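Local coordinates for protein aldose-aldose oxidoreductase (Caulobacter crescentus, PDB 5A04) that probably oxidises one aldose while reducing another, with NADP(H) bound in a Rossmann-fold domain, at residues T81-S84 with L85-P88; T109-D112 with C113-M116. One frame throughout, in Å; residues are numbered along the deposited sequence.

Interaction 1: T81-S84 with L85-P88; sequences TPNS and LHRP. With NDP (NADPH dihydro-nicotinamide-adenine-dinucleotide phosphate), chain G.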
ATOM      1  N   THR A  81      -6.257  -8.605 -28.656  1.00 16.80           N
ATOM      2  CA  THR A  81      -5.478  -7.627 -29.414  1.00 17.05           C
ATOM      3  C   THR A  81      -5.032  -6.470 -28.523  1.00 17.39           C
ATOM      4  O   THR A  81      -5.456  -6.392 -27.382  1.00 17.21           O
ATOM      5  CB  THR A  81      -6.328  -7.056 -30.547  1.00 15.85           C
ATOM      6  OG1 THR A  81      -7.425  -6.346 -29.957  1.00 17.31           O
ATOM      7  CG2 THR A  81      -6.869  -8.187 -31.426  1.00 17.56           C
ATOM      8  N   PRO A  82      -4.196  -5.545 -29.051  1.00 14.00           N
ATOM      9  CA  PRO A  82      -3.991  -4.291 -28.308  1.00 15.16           C
ATOM     10  C   PRO A  82      -5.316  -3.628 -27.938  1.00 16.45           C
ATOM     11  O   PRO A  82      -6.337  -3.834 -28.611  1.00 16.34           O
ATOM     12  CB  PRO A  82      -3.185  -3.436 -29.289  1.00 18.28           C
ATOM     13  CG  PRO A  82      -2.391  -4.467 -30.064  1.00 15.92           C
ATOM     14  CD  PRO A  82      -3.325  -5.624 -30.242  1.00 18.54           C
ATOM     15  N   ASN A  83      -5.285  -2.843 -26.867  1.00 15.60           N
ATOM     16  CA  ASN A  83      -6.486  -2.337 -26.222  1.00 15.00           C
ATOM     17  C   ASN A  83      -7.374  -1.527 -27.153  1.00 15.58           C
ATOM     18  O   ASN A  83      -8.584  -1.671 -27.129  1.00 15.47           O
ATOM     19  CB  ASN A  83      -6.106  -1.486 -25.009  1.00 16.95           C
ATOM     20  CG  ASN A  83      -5.262  -2.256 -24.016  1.00 18.41           C
ATOM     21  OD1 ASN A  83      -5.316  -3.485 -23.974  1.00 19.48           O
ATOM     22  ND2 ASN A  83      -4.486  -1.538 -23.203  1.00 17.55           N
ATOM     23  N   SER A  84      -6.770  -0.682 -27.978  1.00 15.74           N
ATOM     24  CA  SER A  84      -7.569   0.163 -28.871  1.00 16.44           C
ATOM     25  C   SER A  84      -8.334  -0.618 -29.947  1.00 21.14           C
ATOM     26  O   SER A  84      -9.236  -0.070 -30.583  1.00 20.70           O
ATOM     27  CB  SER A  84      -6.674   1.213 -29.541  1.00 19.32           C
ATOM     28  OG  SER A  84      -6.102   2.065 -28.556  1.00 20.63           O
ATOM     29  N   LEU A  85      -7.973  -1.880 -30.166  1.00 14.97           N
ATOM     30  CA  LEU A  85      -8.662  -2.713 -31.154  1.00 15.56           C
ATOM     31  C   LEU A  85      -9.792  -3.560 -30.553  1.00 15.32           C
ATOM     32  O   LEU A  85     -10.542  -4.220 -31.289  1.00 16.53           O
ATOM     33  CB  LEU A  85      -7.655  -3.624 -31.859  1.00 17.12           C
ATOM     34  CG  LEU A  85      -6.520  -2.897 -32.579  1.00 25.70           C
ATOM     35  CD1 LEU A  85      -5.717  -3.872 -33.419  1.00 24.48           C
ATOM     36  CD2 LEU A  85      -7.058  -1.806 -33.428  1.00 28.91           C
ATOM     37  N   HIS A  86      -9.927  -3.548 -29.224  1.00 15.26           N
ATOM     38  CA  HIS A  86     -10.973  -4.342 -28.580  1.00 15.65           C
ATOM     39  C   HIS A  86     -12.358  -3.962 -29.087  1.00 14.92           C
ATOM     40  O   HIS A  86     -13.174  -4.828 -29.401  1.00 15.67           O
ATOM     41  CB  HIS A  86     -10.930  -4.180 -27.059  1.00 14.16           C
ATOM     42  CG  HIS A  86      -9.731  -4.810 -26.426  1.00 15.29           C
ATOM     43  ND1 HIS A  86      -9.479  -4.735 -25.070  1.00 17.38           N
ATOM     44  CD2 HIS A  86      -8.710  -5.520 -26.960  1.00 14.68           C
ATOM     45  CE1 HIS A  86      -8.359  -5.382 -24.799  1.00 16.08           C
ATOM     46  NE2 HIS A  86      -7.868  -5.863 -25.926  1.00 15.95           N
ATOM     47  N   ARG A  87     -12.627  -2.664 -29.182  1.00 14.63           N
ATOM     48  CA  ARG A  87     -13.959  -2.247 -29.579  1.00 15.20           C
ATOM     49  C   ARG A  87     -14.314  -2.675 -31.017  1.00 14.61           C
ATOM     50  O   ARG A  87     -15.343  -3.309 -31.207  1.00 13.90           O
ATOM     51  CB  ARG A  87     -14.136  -0.728 -29.418  1.00 15.08           C
ATOM     52  CG  ARG A  87     -15.446  -0.244 -30.081  1.00 15.43           C
ATOM     53  CD  ARG A  87     -15.738   1.237 -29.864  1.00 16.45           C
ATOM     54  NE  ARG A  87     -16.906   1.631 -30.663  1.00 16.52           N
ATOM     55  CZ  ARG A  87     -17.438   2.851 -30.670  1.00 19.70           C
ATOM     56  NH1 ARG A  87     -16.923   3.808 -29.908  1.00 19.73           N
ATOM     57  NH2 ARG A  87     -18.498   3.108 -31.433  1.00 19.82           N
ATOM     58  N   PRO A  88     -13.472  -2.355 -32.023  1.00 16.24           N
ATOM     59  CA  PRO A  88     -13.942  -2.722 -33.365  1.00 16.82           C
ATOM     60  C   PRO A  88     -14.041  -4.233 -33.590  1.00 14.72           C
ATOM     61  O   PRO A  88     -14.969  -4.672 -34.254  1.00 16.87           O
ATOM     62  CB  PRO A  88     -12.897  -2.093 -34.301  1.00 17.52           C
ATOM     63  CG  PRO A  88     -11.710  -1.786 -33.434  1.00 15.96           C
ATOM     64  CD  PRO A  88     -12.274  -1.500 -32.079  1.00 15.36           C
TER
HETATM   65  PA  NDP G1340       0.962  -9.131 -28.047  1.00 21.44           P
HETATM   66  O1A NDP G1340       1.574  -7.898 -28.615  1.00 21.20           O
HETATM   67  O2A NDP G1340       1.864 -10.213 -27.521  1.00 21.43           O
HETATM   68  O5B NDP G1340      -0.060  -9.817 -29.138  1.00 21.73           O
HETATM   69  C5B NDP G1340      -0.908  -8.830 -29.653  1.00 20.16           C
HETATM   70  C4B NDP G1340      -1.461  -9.424 -30.957  1.00 20.80           C
HETATM   71  O4B NDP G1340      -2.569  -8.658 -31.434  1.00 18.77           O
HETATM   72  C3B NDP G1340      -0.372  -9.377 -32.054  1.00 23.24           C
HETATM   73  O3B NDP G1340       0.450 -10.500 -32.003  1.00 22.31           O
HETATM   74  C2B NDP G1340      -1.237  -9.483 -33.316  1.00 21.43           C
HETATM   75  O2B NDP G1340      -1.624 -10.706 -33.559  1.00 19.59           O
HETATM   76  C1B NDP G1340      -2.542  -8.707 -32.847  1.00 21.05           C
HETATM   77  N9A NDP G1340      -2.612  -7.350 -33.394  1.00 22.62           N
HETATM   78  C8A NDP G1340      -3.603  -6.833 -34.223  1.00 24.57           C
HETATM   79  N7A NDP G1340      -3.375  -5.554 -34.582  1.00 21.93           N
HETATM   80  C5A NDP G1340      -2.171  -5.226 -33.953  1.00 24.23           C
HETATM   81  C6A NDP G1340      -1.408  -4.043 -33.932  1.00 28.72           C
HETATM   82  N6A NDP G1340      -1.832  -2.932 -34.629  1.00 29.32           N
HETATM   83  N1A NDP G1340      -0.238  -3.958 -33.228  1.00 25.66           N
HETATM   84  C2A NDP G1340       0.120  -5.113 -32.553  1.00 26.28           C
HETATM   85  N3A NDP G1340      -0.499  -6.296 -32.474  1.00 23.75           N
HETATM   86  C4A NDP G1340      -1.669  -6.335 -33.204  1.00 23.86           C
HETATM   87  O3  NDP G1340       0.045  -8.486 -26.823  1.00 21.64           O
HETATM   88  PN  NDP G1340      -0.407  -9.508 -25.639  1.00 20.12           P
HETATM   89  O1N NDP G1340      -0.981 -10.771 -26.141  1.00 19.57           O
HETATM   90  O2N NDP G1340       0.455  -9.394 -24.402  1.00 20.25           O
HETATM   91  O5D NDP G1340      -1.806  -8.613 -25.059  1.00 19.23           O
HETATM   92  C5D NDP G1340      -2.869  -8.597 -25.972  1.00 18.75           C
HETATM   93  C4D NDP G1340      -4.161  -8.308 -25.157  1.00 17.80           C
HETATM   94  O4D NDP G1340      -4.263  -9.300 -24.089  1.00 19.99           O
HETATM   95  C3D NDP G1340      -4.093  -6.911 -24.433  1.00 19.77           C
HETATM   96  O3D NDP G1340      -5.409  -6.332 -24.373  1.00 18.16           O
HETATM   97  C2D NDP G1340      -3.641  -7.264 -23.024  1.00 19.90           C
HETATM   98  O2D NDP G1340      -4.153  -6.366 -22.054  1.00 20.77           O
HETATM   99  C1D NDP G1340      -4.345  -8.654 -22.840  1.00 17.32           C
HETATM  100  N1N NDP G1340      -3.590  -9.485 -21.899  1.00 17.33           N
HETATM  101  C2N NDP G1340      -4.234 -10.067 -20.818  1.00 20.25           C
HETATM  102  C3N NDP G1340      -3.520 -10.860 -19.966  1.00 19.08           C
HETATM  103  C7N NDP G1340      -4.193 -11.472 -18.821  1.00 20.95           C
HETATM  104  O7N NDP G1340      -3.565 -12.064 -17.924  1.00 21.88           O
HETATM  105  N7N NDP G1340      -5.581 -11.401 -18.736  1.00 18.07           N
HETATM  106  C4N NDP G1340      -2.067 -11.129 -20.149  1.00 21.40           C
HETATM  107  C5N NDP G1340      -1.470 -10.433 -21.298  1.00 19.66           C
HETATM  108  C6N NDP G1340      -2.206  -9.676 -22.110  1.00 19.24           C
HETATM  109  P2B NDP G1340      -1.637 -11.237 -35.198  1.00 21.07           P
HETATM  110  O1X NDP G1340      -2.471 -10.148 -35.833  1.00 21.29           O
HETATM  111  O2X NDP G1340      -0.165 -11.201 -35.475  1.00 20.67           O
HETATM  112  O3X NDP G1340      -2.286 -12.614 -35.087  1.00 20.60           O
HETATM  113  O   HOH W   1     -11.089  -0.722 -27.790  1.00 17.43           O
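H86 carries CG opposite its own carbonyl carbon (chi1 -69°), which brings the imidazole back against residues 81-83, while T81 has OG1 between its backbone N and carbonyl carbon (chi1 64°), facing H86 CD2 at the ring edge and L85 CB. The ring lies flat against N83, whose CA stands over its centre, 3.8 Å from the centroid, in a CH-pi contact. From the edge, H86 NE2 donates to T81 O at 2.9 Å, a bent bond of 134° that arrives above the carbonyl plane. P82 O takes two donors from opposite faces, T81 OG1 at 3.1 Å and L85 N at 3.0 Å, and N83 O accepts from H86 N, closing the turn into the helix. O3D of the nicotinamide ribose of NADPH sits among T81 O, N83 OD1 and H86 NE2, its bond from H86 NE2 being weak. Without the ring, as with an alanine here, T81 O and M106 O would probably each lose a donor, O3D its weak bond, and N83 CA the ring it packs against. H86 ND1 is bonded to M106 O, so each ring nitrogen faces a carbonyl, which fixes the ring's rotation and sets NE2 beside O3D.

Interaction 2: T109-D112 with C113-M116; sequences TVAD and CEAM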
ATOM      1  N   THR A 109     -12.009   3.819 -23.338  1.00 18.93           N
ATOM      2  CA  THR A 109     -12.865   4.817 -22.696  1.00 17.49           C
ATOM      3  C   THR A 109     -14.199   4.242 -22.259  1.00 17.91           C
ATOM      4  O   THR A 109     -14.611   3.179 -22.724  1.00 16.58           O
ATOM      5  CB  THR A 109     -13.185   6.003 -23.647  1.00 21.95           C
ATOM      6  OG1 THR A 109     -14.002   5.535 -24.730  1.00 17.07           O
ATOM      7  CG2 THR A 109     -11.921   6.614 -24.224  1.00 23.03           C
ATOM      8  N   VAL A 110     -14.892   4.986 -21.407  1.00 17.55           N
ATOM      9  CA  VAL A 110     -16.246   4.638 -21.011  1.00 17.69           C
ATOM     10  C   VAL A 110     -17.152   4.518 -22.237  1.00 18.14           C
ATOM     11  O   VAL A 110     -17.871   3.530 -22.389  1.00 16.47           O
ATOM     12  CB  VAL A 110     -16.809   5.680 -20.029  1.00 16.52           C
ATOM     13  CG1 VAL A 110     -18.313   5.492 -19.830  1.00 21.51           C
ATOM     14  CG2 VAL A 110     -16.072   5.561 -18.690  1.00 17.48           C
ATOM     15  N   ALA A 111     -17.097   5.520 -23.114  1.00 16.79           N
ATOM     16  CA  ALA A 111     -17.942   5.526 -24.312  1.00 18.25           C
ATOM     17  C   ALA A 111     -17.729   4.287 -25.176  1.00 16.94           C
ATOM     18  O   ALA A 111     -18.677   3.724 -25.716  1.00 16.44           O
ATOM     19  CB  ALA A 111     -17.681   6.789 -25.134  1.00 21.54           C
ATOM     20  N   ASP A 112     -16.481   3.869 -25.316  1.00 15.40           N
ATOM     21  CA  ASP A 112     -16.188   2.702 -26.142  1.00 16.03           C
ATOM     22  C   ASP A 112     -16.760   1.434 -25.510  1.00 14.42           C
ATOM     23  O   ASP A 112     -17.285   0.565 -26.210  1.00 14.59           O
ATOM     24  CB  ASP A 112     -14.680   2.552 -26.352  1.00 17.95           C
ATOM     25  CG  ASP A 112     -14.107   3.590 -27.313  1.00 20.33           C
ATOM     26  OD1 ASP A 112     -14.864   4.130 -28.148  1.00 21.41           O
ATOM     27  OD2 ASP A 112     -12.885   3.848 -27.235  1.00 25.19           O
ATOM     28  N   CYS A 113     -16.634   1.319 -24.191  1.00 17.13           N
ATOM     29  CA  CYS A 113     -17.255   0.199 -23.477  1.00 15.09           C
ATOM     30  C   CYS A 113     -18.757   0.190 -23.706  1.00 15.74           C
ATOM     31  O   CYS A 113     -19.348  -0.853 -23.964  1.00 14.97           O
ATOM     32  CB  CYS A 113     -16.981   0.269 -21.972  1.00 15.54           C
ATOM     33  SG  CYS A 113     -15.252   0.103 -21.521  1.00 16.58           S
ATOM     34  N   GLU A 114     -19.384   1.358 -23.599  1.00 15.05           N
ATOM     35  CA  GLU A 114     -20.828   1.436 -23.796  1.00 15.24           C
ATOM     36  C   GLU A 114     -21.221   0.976 -25.195  1.00 14.31           C
ATOM     37  O   GLU A 114     -22.229   0.291 -25.368  1.00 16.70           O
ATOM     38  CB  GLU A 114     -21.333   2.862 -23.548  1.00 15.98           C
ATOM     39  CG  GLU A 114     -21.136   3.312 -22.102  1.00 18.39           C
ATOM     40  CD  GLU A 114     -21.566   4.756 -21.866  1.00 23.53           C
ATOM     41  OE1 GLU A 114     -21.288   5.615 -22.724  1.00 26.71           O
ATOM     42  OE2 GLU A 114     -22.188   5.028 -20.821  1.00 29.80           O
ATOM     43  N   ALA A 115     -20.412   1.337 -26.187  1.00 14.89           N
ATOM     44  CA  ALA A 115     -20.682   0.944 -27.569  1.00 15.69           C
ATOM     45  C   ALA A 115     -20.598  -0.565 -27.730  1.00 17.62           C
ATOM     46  O   ALA A 115     -21.407  -1.175 -28.427  1.00 16.29           O
ATOM     47  CB  ALA A 115     -19.713   1.632 -28.508  1.00 16.10           C
ATOM     48  N   MET A 116     -19.615  -1.164 -27.067  1.00 15.16           N
ATOM     49  CA  MET A 116     -19.425  -2.604 -27.142  1.00 14.46           C
ATOM     50  C   MET A 116     -20.607  -3.337 -26.517  1.00 15.85           C
ATOM     51  O   MET A 116     -21.110  -4.312 -27.070  1.00 16.28           O
ATOM     52  CB  MET A 116     -18.107  -2.995 -26.462  1.00 15.28           C
ATOM     53  CG  MET A 116     -16.888  -2.520 -27.244  1.00 15.64           C
ATOM     54  SD  MET A 116     -15.405  -2.499 -26.211  1.00 16.41           S
ATOM     55  CE  MET A 116     -15.126  -4.256 -25.956  1.00 16.86           C
TER
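The backbone from T109 to M116 winds as the first turns of an alpha-helix, with C113 N, E114 N, A115 N and M116 N each donating to the carbonyl four residues earlier, the E114 N to V110 O bond measuring 2.9 Å. T109 is the N-cap: its OG1 accepts from D112 N at 3.0 Å with an N-H...O angle of 156°, so that an amide of the first turn, which has no carbonyl of the helix to bond, is satisfied by a side chain. On the outer side E114 runs extended beyond CG, back toward V110. With CG beside its own backbone N (chi1 -64°), the chain runs past V110 O, which CG approaches to 3.3 Å, and the carboxylate carbon CD lies 3.9 Å from V110 CG1. V110 CG1 thus touches the E114 carboxylate in van der Waals contact, with no bond to its oxygens. C113 is turned inward instead, its SG 3.4 Å from T109 O and its CB close to V110 O. M116 bends at its thioether, and its CG passes 3.3 Å from D112 O, the same carbonyl that accepts from M116 N. The carboxylate of D112 has its partner in R87. V110 and C113 pack on helix 314-333, while A115 and M116 lie against helix 86-95; helix 110-123 itself is the crossover of the beta-alpha-beta unit between parallel strands 99-102 and 127-129.

How the interactions relate
From the N terminus, strand 76-79 leads into interaction 1, where residues 81-84 turn into helix 86-95 beside the cofactor. The chain then passes through strand 99-102 and a loop before interaction 2 opens helix 110-123, which runs on to strand 127-129. Each contact is local and closes only a turn, so the two follow in series, neither nesting nor crossing, with centres about 11 Å apart. They meet through side chains: R87 NH1 lies 2.7 Å from D112 OD1 in a salt bridge, R87 also packs on A115, and M116 reaches the backbone of H86 and R87. Successive helices of the Rossmann domain are thereby joined near their N-terminal ends.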